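Local atomic coordinates of putative Nitroreductase (Anabaena variabilis ATCC 29413, PDB entry 3EO7), a protein that binds flavin mononucleotide and probably works as an FMN-dependent oxidoreductase, although its substrate is not established. Residues L198-I202 with L327-M331; I9-Y13 with L270-F274. All blocks are in the same frame, centred on the assembly; numbering follows the deposited sequence. Where two conformers were deposited one is given.

Contact 1 (L198-I202 with L327-M331)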
loop_
_atom_site.group_PDB
_atom_site.type_symbol
_atom_site.label_atom_id
_atom_site.label_comp_id
_atom_site.label_asym_id
_atom_site.label_seq_id
_atom_site.Cartn_x
_atom_site.Cartn_y
_atom_site.Cartn_z
ATOM N N LEU A 198 0.763 9.173 6.537
ATOM C CA LEU A 198 0.857 10.611 6.219
ATOM C C LEU A 198 -0.279 11.428 6.858
ATOM O O LEU A 198 -0.047 12.503 7.417
ATOM C CB LEU A 198 0.943 10.823 4.709
ATOM C CG LEU A 198 2.246 10.253 4.128
ATOM C CD1 LEU A 198 2.201 10.224 2.550
ATOM C CD2 LEU A 198 3.484 11.060 4.680
ATOM N N SER A 199 -1.488 10.884 6.777
ATOM C CA SER A 199 -2.686 11.465 7.392
ATOM C C SER A 199 -2.509 11.569 8.917
ATOM O O SER A 199 -2.932 12.529 9.541
ATOM C CB SER A 199 -3.890 10.566 7.083
ATOM O OG SER A 199 -5.093 11.206 7.448
ATOM N N ALA A 200 -1.895 10.542 9.497
ATOM C CA ALA A 200 -1.596 10.504 10.932
ATOM C C ALA A 200 -0.626 11.624 11.262
ATOM O O ALA A 200 -0.879 12.386 12.205
ATOM C CB ALA A 200 -1.038 9.151 11.306
ATOM N N ALA A 201 0.452 11.783 10.481
ATOM C CA ALA A 201 1.405 12.859 10.748
ATOM C C ALA A 201 0.698 14.211 10.809
ATOM O O ALA A 201 0.958 15.030 11.713
ATOM C CB ALA A 201 2.539 12.885 9.694
ATOM N N ILE A 202 -0.197 14.425 9.854
ATOM C CA ILE A 202 -0.963 15.681 9.724
ATOM C C ILE A 202 -1.778 15.957 10.985
ATOM O O ILE A 202 -1.915 17.114 11.394
ATOM C CB ILE A 202 -1.885 15.664 8.454
ATOM C CG1 ILE A 202 -1.036 15.733 7.167
ATOM C CG2 ILE A 202 -2.896 16.840 8.456
ATOM C CD1 ILE A 202 -1.789 15.315 5.893
ATOM N N LEU A 327 0.677 19.084 1.457
ATOM C CA LEU A 327 0.534 17.635 1.536
ATOM C C LEU A 327 -0.968 17.343 1.611
ATOM O O LEU A 327 -1.463 16.459 0.916
ATOM C CB LEU A 327 1.273 17.075 2.735
ATOM C CG LEU A 327 1.110 15.555 2.916
ATOM C CD1 LEU A 327 1.503 14.711 1.668
ATOM C CD2 LEU A 327 1.870 15.133 4.176
ATOM N N GLU A 328 -1.702 18.107 2.426
ATOM C CA GLU A 328 -3.166 17.940 2.479
ATOM C C GLU A 328 -3.854 18.159 1.144
ATOM O O GLU A 328 -4.672 17.339 0.711
ATOM C CB GLU A 328 -3.791 18.865 3.510
ATOM C CG GLU A 328 -3.382 18.528 4.897
ATOM C CD GLU A 328 -4.425 18.934 5.941
ATOM O OE1 GLU A 328 -5.606 18.437 5.929
ATOM O OE2 GLU A 328 -4.027 19.734 6.804
ATOM N N ILE A 329 -3.503 19.244 0.482
ATOM C CA ILE A 329 -4.098 19.571 -0.804
ATOM C C ILE A 329 -3.773 18.477 -1.837
ATOM O O ILE A 329 -4.652 18.014 -2.573
ATOM C CB ILE A 329 -3.599 20.933 -1.309
ATOM C CG1 ILE A 329 -4.149 22.061 -0.416
ATOM C CG2 ILE A 329 -4.010 21.147 -2.760
ATOM C CD1 ILE A 329 -3.483 23.431 -0.687
ATOM N N THR A 330 -2.521 18.052 -1.854
ATOM C CA THR A 330 -2.071 17.006 -2.751
ATOM C C THR A 330 -2.796 15.671 -2.496
ATOM O O THR A 330 -3.255 15.033 -3.446
ATOM C CB THR A 330 -0.541 16.867 -2.696
ATOM O OG1 THR A 330 0.048 18.017 -3.348
ATOM C CG2 THR A 330 -0.098 15.597 -3.363
HETATM N N MSE A 331 -2.963 15.302 -1.231
HETATM C CA MSE A 331 -3.665 14.079 -0.898
HETATM C C MSE A 331 -5.102 14.161 -1.370
HETATM O O MSE A 331 -5.661 13.193 -1.881
HETATM C CB MSE A 331 -3.600 13.800 0.593
HETATM C CG MSE A 331 -2.201 13.428 1.035
HETATM SE SE MSE A 331 -2.092 12.994 2.921
HETATM C CE MSE A 331 -2.721 11.130 2.848
#
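Leu198 opens the contact on the last turn of helix 181-202, its CA-to-CB bond directed at helix 325-333. Its CB lies 4.1 Å from CE of Met331, a selenomethionine, and its CD2 reaches CD2 of Leu327 more loosely at 4.4 Å. Ser199, one residue on, points sideways; its backbone N is 4.1 Å from Met331 CE, so the methyl end of the long side chain sits against the backbone here. The hydroxyl of Ser199 is engaged elsewhere, hydrogen-bonded to the carbonyl of Leu77 in helix 66-82. One turn after Leu198, as the 3.1 Å hydrogen bond from Ile202 N to Leu198 O confirms, Ile202 again points across and has the largest covered area, 81 Å². Its CD1 rests against both Met331 SE (3.8 Å) and Leu327 CD2 (4.0 Å), residues likewise one turn apart, while its CG2 touches Glu328 OE2 at 3.5 Å. That touch is van der Waals only: the carboxylate has its ionic partners in Arg76 and Arg80, bridged through OE1. No hydrogen bond crosses between the segments, and most of the 280 Å² buried comes from Leu198, Ile202, Leu327 and Met331. Axes 11.2 Å apart suit interposed side chains rather than close backbone contact, and the 143° between their directions makes the pair roughly antiparallel. Leu469 of helix 452-473 touches both Leu198 and Met331, extending the apolar cluster. The result is i/i+4 helix packing that joins the first nitroreductase-like half of the chain to the helix leading into the FMN-binding residues Arg334, Arg335 and Ser336.

Contact 2 (I9-Y13 with L270-F274)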
loop_
_atom_site.group_PDB
_atom_site.type_symbol
_atom_site.label_atom_id
_atom_site.label_comp_id
_atom_site.label_asym_id
_atom_site.label_seq_id
_atom_site.Cartn_x
_atom_site.Cartn_y
_atom_site.Cartn_z
ATOM N N ILE A 9 3.892 -22.468 -1.217
ATOM C CA ILE A 9 2.630 -21.999 -1.781
ATOM C C ILE A 9 2.699 -20.555 -2.283
ATOM O O ILE A 9 2.088 -20.250 -3.290
ATOM C CB ILE A 9 1.420 -22.262 -0.805
ATOM C CG1 ILE A 9 0.063 -21.954 -1.495
ATOM C CG2 ILE A 9 1.613 -21.485 0.488
ATOM C CD1 ILE A 9 -0.272 -22.805 -2.730
ATOM N N ALA A 10 3.462 -19.671 -1.635
ATOM C CA ALA A 10 3.588 -18.286 -2.140
ATOM C C ALA A 10 4.276 -18.231 -3.523
ATOM O O ALA A 10 3.886 -17.443 -4.392
ATOM C CB ALA A 10 4.315 -17.417 -1.139
ATOM N N GLN A 11 5.306 -19.061 -3.716
ATOM C CA GLN A 11 5.966 -19.162 -5.029
ATOM C C GLN A 11 5.014 -19.706 -6.094
ATOM O O GLN A 11 4.949 -19.177 -7.215
ATOM C CB GLN A 11 7.221 -20.019 -4.940
ATOM C CG GLN A 11 8.307 -19.397 -4.083
ATOM C CD GLN A 11 9.434 -20.353 -3.863
ATOM O OE1 GLN A 11 9.305 -21.356 -3.151
ATOM N NE2 GLN A 11 10.560 -20.056 -4.481
ATOM N N HIS A 12 4.217 -20.707 -5.730
ATOM C CA HIS A 12 3.243 -21.310 -6.647
ATOM C C HIS A 12 2.176 -20.275 -7.023
ATOM O O HIS A 12 1.837 -20.117 -8.206
ATOM C CB HIS A 12 2.621 -22.542 -5.978
ATOM C CG HIS A 12 1.611 -23.267 -6.813
ATOM N ND1 HIS A 12 1.961 -23.957 -7.960
ATOM C CD2 HIS A 12 0.282 -23.476 -6.632
ATOM C CE1 HIS A 12 0.878 -24.520 -8.470
ATOM N NE2 HIS A 12 -0.144 -24.264 -7.675
ATOM N N TYR A 13 1.639 -19.613 -6.008
ATOM C CA TYR A 13 0.665 -18.530 -6.194
ATOM C C TYR A 13 1.244 -17.492 -7.192
ATOM O O TYR A 13 0.601 -17.088 -8.164
ATOM C CB TYR A 13 0.276 -17.848 -4.835
ATOM C CG TYR A 13 -0.580 -16.649 -5.138
ATOM C CD1 TYR A 13 -1.943 -16.776 -5.322
ATOM C CD2 TYR A 13 -0.005 -15.429 -5.376
ATOM C CE1 TYR A 13 -2.720 -15.710 -5.737
ATOM C CE2 TYR A 13 -0.765 -14.335 -5.803
ATOM C CZ TYR A 13 -2.129 -14.474 -5.985
ATOM O OH TYR A 13 -2.869 -13.380 -6.446
ATOM N N LEU A 270 -7.643 -20.619 -5.845
ATOM C CA LEU A 270 -6.335 -20.361 -5.314
ATOM C C LEU A 270 -6.220 -19.148 -4.405
ATOM O O LEU A 270 -5.478 -19.194 -3.417
ATOM C CB LEU A 270 -5.350 -20.271 -6.488
ATOM C CG LEU A 270 -3.887 -20.053 -6.132
ATOM C CD1 LEU A 270 -3.315 -21.196 -5.347
ATOM C CD2 LEU A 270 -3.115 -19.805 -7.462
ATOM N N LEU A 271 -6.927 -18.065 -4.717
ATOM C CA LEU A 271 -6.879 -16.858 -3.882
ATOM C C LEU A 271 -7.295 -17.165 -2.430
ATOM O O LEU A 271 -6.555 -16.853 -1.496
ATOM C CB LEU A 271 -7.816 -15.770 -4.433
ATOM C CG LEU A 271 -7.734 -14.417 -3.698
ATOM C CD1 LEU A 271 -8.091 -13.269 -4.634
ATOM C CD2 LEU A 271 -8.601 -14.374 -2.443
ATOM N N LYS A 272 -8.453 -17.791 -2.229
ATOM C CA LYS A 272 -8.902 -18.051 -0.854
ATOM C C LYS A 272 -8.032 -19.107 -0.180
ATOM O O LYS A 272 -7.718 -18.987 1.021
ATOM C CB LYS A 272 -10.391 -18.386 -0.773
ATOM C CG LYS A 272 -11.258 -17.193 -1.154
ATOM C CD LYS A 272 -12.749 -17.446 -0.903
ATOM C CE LYS A 272 -13.622 -16.336 -1.471
ATOM N NZ LYS A 272 -15.024 -16.471 -1.107
ATOM N N TYR A 273 -7.652 -20.135 -0.942
ATOM C CA TYR A 273 -6.720 -21.114 -0.431
ATOM C C TYR A 273 -5.473 -20.376 0.092
ATOM O O TYR A 273 -5.034 -20.572 1.238
ATOM C CB TYR A 273 -6.342 -22.144 -1.500
ATOM C CG TYR A 273 -5.388 -23.194 -0.952
ATOM C CD1 TYR A 273 -4.014 -22.986 -0.960
ATOM C CD2 TYR A 273 -5.866 -24.394 -0.433
ATOM C CE1 TYR A 273 -3.150 -23.914 -0.431
ATOM C CE2 TYR A 273 -5.001 -25.333 0.067
ATOM C CZ TYR A 273 -3.623 -25.072 0.098
ATOM O OH TYR A 273 -2.744 -26.014 0.594
ATOM N N PHE A 274 -4.916 -19.489 -0.732
ATOM C CA PHE A 274 -3.684 -18.808 -0.353
ATOM C C PHE A 274 -3.851 -17.932 0.902
ATOM O O PHE A 274 -3.005 -17.987 1.816
ATOM C CB PHE A 274 -3.144 -18.015 -1.528
ATOM C CG PHE A 274 -1.797 -17.417 -1.287
ATOM C CD1 PHE A 274 -0.743 -18.182 -0.822
ATOM C CD2 PHE A 274 -1.560 -16.092 -1.608
ATOM C CE1 PHE A 274 0.526 -17.610 -0.617
ATOM C CE2 PHE A 274 -0.286 -15.533 -1.439
ATOM C CZ PHE A 274 0.742 -16.292 -0.914
#
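On helix 270-276, Leu270 starts the contact by pointing toward helix 9-16. Its CD2 lies 3.9 Å from Tyr13 CD1, and its CD1 is 4.3 Å from Ile9 CD1, so it bridges two residues one turn apart. Tyr273 departs sideways, yet its ring reaches across to put CE1 3.8 Å from Ile9 CD1; its hydroxyl is hydrogen-bonded to Glu259. Phe274, a turn beyond Leu270, has the largest covered area, 98 Å². Its CE1 is 3.5 Å from Ala10 CA, its CZ 3.8 Å from Ala10 CB, and its CD1 3.9 Å from Ile9 CG1. Against Tyr13 the ring planes differ by only 6° and the centroids are 4.7 Å apart, but the rings are slid so far that they barely overlap. Tyr13 CB lies over the Phe274 face, 3.9 Å from the ring centroid and 3° off its normal, a CH-pi contact, and Tyr13 CG is 3.7 Å from Phe274 CD2. The helices run nearly antiparallel, at 158° with axes 11.0 Å apart, which sets Phe274 beside Ile9 (CA to CA 7.2 Å). Tyr13 OH is hydrogen-bonded to the carbonyl of Asp179, just before helix 181-202. With 387 Å² buried and no hydrogen bond between the segments, the chemistry implies that the N-terminal helix is held against 270-276 by dispersion and CH-pi packing, with polar ties made to neighbouring parts of the fold.

Both contacts are buried pairs of roughly antiparallel helices, the second closer to antiparallel, without a hydrogen bond between their segments, yet they lie on opposite sides of the chain's centre, with centres 35 Å apart and nearest atoms about 26 Å apart. Helix 181-202 connects them: its C-terminal turn forms contact 1, and Tyr182 near its start touches Tyr13 of contact 2. Contact 1 sits nearer the chain's centre (15 against 20 Å) and is aliphatic with selenium; contact 2 is aromatic-rich and buries more area. Neither lines the flavin directly: Met331 is about 11 Å and Tyr13 about 12 Å from FMN, side chain to cofactor.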